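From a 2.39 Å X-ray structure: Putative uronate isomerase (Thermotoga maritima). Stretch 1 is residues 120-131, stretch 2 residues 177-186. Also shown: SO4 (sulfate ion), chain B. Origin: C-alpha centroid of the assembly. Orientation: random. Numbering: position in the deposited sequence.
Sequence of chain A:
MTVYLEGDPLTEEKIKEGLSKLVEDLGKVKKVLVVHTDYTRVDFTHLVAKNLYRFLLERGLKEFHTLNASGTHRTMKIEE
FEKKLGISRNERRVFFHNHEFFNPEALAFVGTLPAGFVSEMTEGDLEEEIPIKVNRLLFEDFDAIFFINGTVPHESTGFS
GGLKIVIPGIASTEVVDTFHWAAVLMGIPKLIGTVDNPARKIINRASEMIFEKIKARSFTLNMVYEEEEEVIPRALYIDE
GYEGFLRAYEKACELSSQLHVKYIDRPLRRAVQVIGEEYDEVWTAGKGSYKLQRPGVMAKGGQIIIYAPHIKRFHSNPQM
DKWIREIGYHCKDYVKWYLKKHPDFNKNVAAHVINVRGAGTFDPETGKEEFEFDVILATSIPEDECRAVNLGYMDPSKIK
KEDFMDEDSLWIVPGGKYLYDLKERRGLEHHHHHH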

# COMPACT_ATOMS: atom_id res chain seq x y z
N GLU A 120 -13.23 2.53 -19.64
CA GLU A 120 -13.27 3.94 -19.26
C GLU A 120 -12.24 4.33 -18.19
O GLU A 120 -11.72 5.45 -18.21
CB GLU A 120 -14.68 4.31 -18.77
CG GLU A 120 -15.17 5.65 -19.31
CD GLU A 120 -15.46 6.64 -18.20
OE1 GLU A 120 -16.51 6.49 -17.53
OE2 GLU A 120 -14.64 7.57 -18.00
N MSE A 121 -11.95 3.42 -17.26
CA MSE A 121 -10.91 3.67 -16.27
C MSE A 121 -9.50 3.56 -16.88
O MSE A 121 -8.54 4.16 -16.37
CB MSE A 121 -11.01 2.66 -15.11
CG MSE A 121 -12.29 2.75 -14.29
SE MSE A 121 -12.54 4.49 -13.48
CE MSE A 121 -14.05 5.10 -14.59
N THR A 122 -9.37 2.78 -17.95
CA THR A 122 -8.05 2.52 -18.53
C THR A 122 -7.83 3.10 -19.93
O THR A 122 -6.98 2.59 -20.68
CB THR A 122 -7.69 1.00 -18.55
OG1 THR A 122 -8.66 0.27 -19.31
CG2 THR A 122 -7.62 0.44 -17.13
N GLU A 123 -8.59 4.15 -20.28
CA GLU A 123 -8.49 4.76 -21.61
C GLU A 123 -8.64 3.72 -22.74
O GLU A 123 -7.98 3.82 -23.78
CB GLU A 123 -7.15 5.48 -21.76
CG GLU A 123 -6.86 6.51 -20.67
CD GLU A 123 -5.41 7.03 -20.69
OE1 GLU A 123 -4.64 6.65 -21.61
OE2 GLU A 123 -5.05 7.81 -19.78
N GLY A 124 -9.48 2.71 -22.51
CA GLY A 124 -9.67 1.65 -23.48
C GLY A 124 -8.52 0.66 -23.59
O GLY A 124 -8.56 -0.25 -24.42
N ASP A 125 -7.48 0.82 -22.76
CA ASP A 125 -6.34 -0.09 -22.84
C ASP A 125 -6.72 -1.56 -22.58
O ASP A 125 -6.15 -2.46 -23.20
CB ASP A 125 -5.18 0.35 -21.94
CG ASP A 125 -4.30 1.43 -22.58
OD1 ASP A 125 -4.51 1.72 -23.78
OD2 ASP A 125 -3.40 1.98 -21.90
N LEU A 126 -7.68 -1.80 -21.69
CA LEU A 126 -8.03 -3.19 -21.37
C LEU A 126 -9.21 -3.75 -22.18
O LEU A 126 -9.05 -4.77 -22.88
CB LEU A 126 -8.27 -3.38 -19.87
CG LEU A 126 -6.99 -3.60 -19.06
CD1 LEU A 126 -6.15 -4.71 -19.68
CD2 LEU A 126 -6.17 -2.31 -18.95
N GLU A 127 -10.36 -3.09 -22.08
CA GLU A 127 -11.54 -3.47 -22.86
C GLU A 127 -11.99 -4.93 -22.72
O GLU A 127 -12.15 -5.64 -23.72
CB GLU A 127 -11.36 -3.12 -24.33
CG GLU A 127 -11.99 -1.79 -24.72
CD GLU A 127 -11.30 -1.15 -25.93
OE1 GLU A 127 -10.38 -1.79 -26.49
OE2 GLU A 127 -11.69 -0.02 -26.31
N GLU A 128 -12.20 -5.36 -21.48
CA GLU A 128 -12.74 -6.68 -21.20
C GLU A 128 -13.37 -6.73 -19.80
O GLU A 128 -13.13 -5.86 -18.97
CB GLU A 128 -11.63 -7.74 -21.31
CG GLU A 128 -10.45 -7.51 -20.35
CD GLU A 128 -9.47 -8.68 -20.32
OE1 GLU A 128 -8.35 -8.51 -20.86
OE2 GLU A 128 -9.81 -9.76 -19.76
N GLU A 129 -14.19 -7.75 -19.57
CA GLU A 129 -14.74 -8.03 -18.24
C GLU A 129 -13.61 -8.48 -17.31
O GLU A 129 -12.83 -9.37 -17.67
CB GLU A 129 -15.83 -9.12 -18.31
CG GLU A 129 -17.25 -8.59 -18.37
CD GLU A 129 -18.26 -9.66 -18.77
OE1 GLU A 129 -19.05 -10.11 -17.90
OE2 GLU A 129 -18.28 -10.05 -19.96
N ILE A 130 -13.53 -7.88 -16.13
CA ILE A 130 -12.49 -8.22 -15.16
C ILE A 130 -13.11 -9.01 -14.01
O ILE A 130 -13.99 -8.51 -13.31
CB ILE A 130 -11.76 -6.95 -14.65
CG1 ILE A 130 -10.91 -6.33 -15.76
CG2 ILE A 130 -10.89 -7.27 -13.44
CD1 ILE A 130 -9.79 -7.24 -16.24
N PRO A 131 -12.66 -10.26 -13.81
CA PRO A 131 -13.21 -11.04 -12.69
C PRO A 131 -12.68 -10.52 -11.35
O PRO A 131 -11.52 -10.11 -11.25
CB PRO A 131 -12.69 -12.46 -12.97
CG PRO A 131 -11.43 -12.25 -13.81
CD PRO A 131 -11.69 -11.02 -14.63
N ASP A 177 -4.09 -5.72 -11.23
CA ASP A 177 -3.40 -5.25 -12.43
C ASP A 177 -4.14 -4.05 -13.01
O ASP A 177 -3.53 -3.03 -13.38
CB ASP A 177 -3.32 -6.36 -13.49
CG ASP A 177 -2.19 -7.36 -13.22
OD1 ASP A 177 -1.69 -7.46 -12.06
OD2 ASP A 177 -1.80 -8.07 -14.18
N THR A 178 -5.47 -4.20 -13.08
CA THR A 178 -6.36 -3.21 -13.67
C THR A 178 -6.30 -1.88 -12.94
O THR A 178 -6.19 -0.83 -13.58
CB THR A 178 -7.82 -3.71 -13.68
OG1 THR A 178 -7.93 -4.85 -14.53
CG2 THR A 178 -8.78 -2.61 -14.16
N PHE A 179 -6.39 -1.90 -11.61
CA PHE A 179 -6.36 -0.62 -10.92
C PHE A 179 -4.98 0.03 -10.96
O PHE A 179 -4.86 1.25 -11.09
CB PHE A 179 -6.99 -0.66 -9.50
CG PHE A 179 -6.04 -1.03 -8.39
CD1 PHE A 179 -5.05 -0.15 -7.94
CD2 PHE A 179 -6.20 -2.24 -7.71
CE1 PHE A 179 -4.20 -0.49 -6.90
CE2 PHE A 179 -5.36 -2.58 -6.65
CZ PHE A 179 -4.36 -1.70 -6.24
N HIS A 180 -3.93 -0.79 -10.85
CA HIS A 180 -2.57 -0.26 -10.94
C HIS A 180 -2.33 0.42 -12.29
O HIS A 180 -1.73 1.50 -12.36
CB HIS A 180 -1.54 -1.36 -10.68
CG HIS A 180 -1.27 -1.60 -9.23
ND1 HIS A 180 -0.67 -0.67 -8.41
CD2 HIS A 180 -1.52 -2.69 -8.45
CE1 HIS A 180 -0.56 -1.16 -7.19
NE2 HIS A 180 -1.07 -2.38 -7.19
N TRP A 181 -2.81 -0.20 -13.37
CA TRP A 181 -2.63 0.37 -14.69
C TRP A 181 -3.47 1.63 -14.90
O TRP A 181 -3.00 2.61 -15.48
CB TRP A 181 -2.94 -0.66 -15.78
CG TRP A 181 -2.53 -0.21 -17.15
CD1 TRP A 181 -3.36 0.05 -18.21
CD2 TRP A 181 -1.20 0.06 -17.60
NE1 TRP A 181 -2.62 0.45 -19.30
CE2 TRP A 181 -1.28 0.47 -18.95
CE3 TRP A 181 0.07 -0.02 -17.01
CZ2 TRP A 181 -0.16 0.81 -19.72
CZ3 TRP A 181 1.20 0.32 -17.77
CH2 TRP A 181 1.07 0.73 -19.11
N ALA A 182 -4.73 1.59 -14.44
CA ALA A 182 -5.61 2.75 -14.46
C ALA A 182 -4.92 3.92 -13.76
O ALA A 182 -4.91 5.05 -14.27
CB ALA A 182 -6.95 2.43 -13.78
N ALA A 183 -4.34 3.64 -12.60
CA ALA A 183 -3.69 4.66 -11.79
C ALA A 183 -2.48 5.27 -12.49
O ALA A 183 -2.30 6.48 -12.49
CB ALA A 183 -3.27 4.08 -10.42
N VAL A 184 -1.65 4.42 -13.08
CA VAL A 184 -0.42 4.91 -13.68
C VAL A 184 -0.66 5.75 -14.95
O VAL A 184 0.15 6.63 -15.30
CB VAL A 184 0.62 3.78 -13.92
CG1 VAL A 184 0.35 3.07 -15.27
CG2 VAL A 184 2.06 4.35 -13.84
N LEU A 185 -1.78 5.50 -15.63
CA LEU A 185 -2.15 6.33 -16.78
C LEU A 185 -2.40 7.78 -16.34
O LEU A 185 -1.96 8.72 -17.00
CB LEU A 185 -3.37 5.75 -17.49
CG LEU A 185 -3.16 4.43 -18.25
CD1 LEU A 185 -4.45 4.01 -18.94
CD2 LEU A 185 -2.01 4.56 -19.26
N MSE A 186 -3.10 7.96 -15.22
CA MSE A 186 -3.19 9.28 -14.61
C MSE A 186 -1.81 9.71 -14.09
O MSE A 186 -1.35 10.84 -14.34
CB MSE A 186 -4.24 9.31 -13.48
CG MSE A 186 -4.27 10.63 -12.71
SE MSE A 186 -5.75 10.85 -11.42
CE MSE A 186 -7.20 11.19 -12.70
S SO4 B . 0.53 -4.61 -4.47
O1 SO4 B . -0.70 -3.89 -4.83
O2 SO4 B . 0.26 -5.48 -3.31
O3 SO4 B . 0.98 -5.41 -5.62
O4 SO4 B . 1.59 -3.64 -4.11
O HOH W 1 -7.03 6.21 -15.75

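The contact joins a turn to a helix. Stretch 2 is helical throughout, held by regular backbone bonds such as Ala-182 N to Thr-178 O and Leu-185 N to Trp-181 O. Stretch 1 leaves a helix at Thr-122, passes through a type I' beta turn from Thr-122 to Asp-125, and runs on as loop to a strand that begins at Ile-130. The backbones come nearest where the CA atoms of Thr-122 and Ala-182 lie 4.8 Å apart. Alanine brings only a methyl group here, and that CB lies 3.5 Å from Met-121 O. Together the two stretches bury 434 Å², counting both sides.

The turn is closed by a hydrogen bond of 2.8 Å from Asp-125 N to Thr-122 O. A type I' turn requires positive phi at its two central residues. Glycine accepts this readily at Gly-124, where a CB would also be crowded by Glu-127 OE2 at 3.2 Å; Glu-123 adopts a phi of 52° despite its side chain. A weak hydrogen bond of 3.3 Å from Leu-126 N to Thr-122 OG1 ties the residue after the turn back to its start. Threonine thus serves twice, its hydroxyl bonding within the loop while its methyl CG2 packs against the helix, 4.0 Å from both Ala-182 CB and Thr-178 O.

One direct hydrogen bond crosses between the stretches: Trp-181 NE1 donates to Asp-125 OD2 at 3.1 Å, with an N-H...acceptor angle of 156°. The carboxylate oxygen lies at the edge of the indole, near its plane, as it must to meet the in-plane N-H. The pairing suits both partners, for a buried tryptophan gains an acceptor for its single polar hydrogen, and the negatively charged aspartate gains a donor. A water adds a second polar link, donating to Met-121 O at 2.6 Å and to Ala-182 O at 2.8 Å, and so bridges two backbone carbonyls that could not bond to each other.

The other contacts are van der Waals ones, some between carbons and some between carbon and oxygen. Leu-126 CD2 rests 3.7 Å from Trp-181 CD1, so the indole packs against an aliphatic branch as well as bonding through its nitrogen. Thr-122 CG2 lies 4.0 Å from Ala-182 CB, and selenomethionine Met-121 approaches the same methyl, CB to CB, at 4.3 Å before the end of its side chain leads away. Leu-185 is more deeply engaged: its CD1 reaches 3.4 Å from Thr-122 O and 3.7 Å from Asp-125 OD2, while its CB lies 3.5 Å from Glu-123 OE2. In these contacts the leucine covers the turn without offering a donor. Farther along, Ile-130 CD1 meets Thr-178 OG1 at 3.5 Å; that hydroxyl is hydrogen-bonded elsewhere in the structure, so its polar needs are met.

Away from this contact, His-180 NE2 donates to O1 of the sulfate ion at 2.8 Å, with an angle of 163°. The anion, probably from the crystallisation liquor, takes no part in joining the stretches.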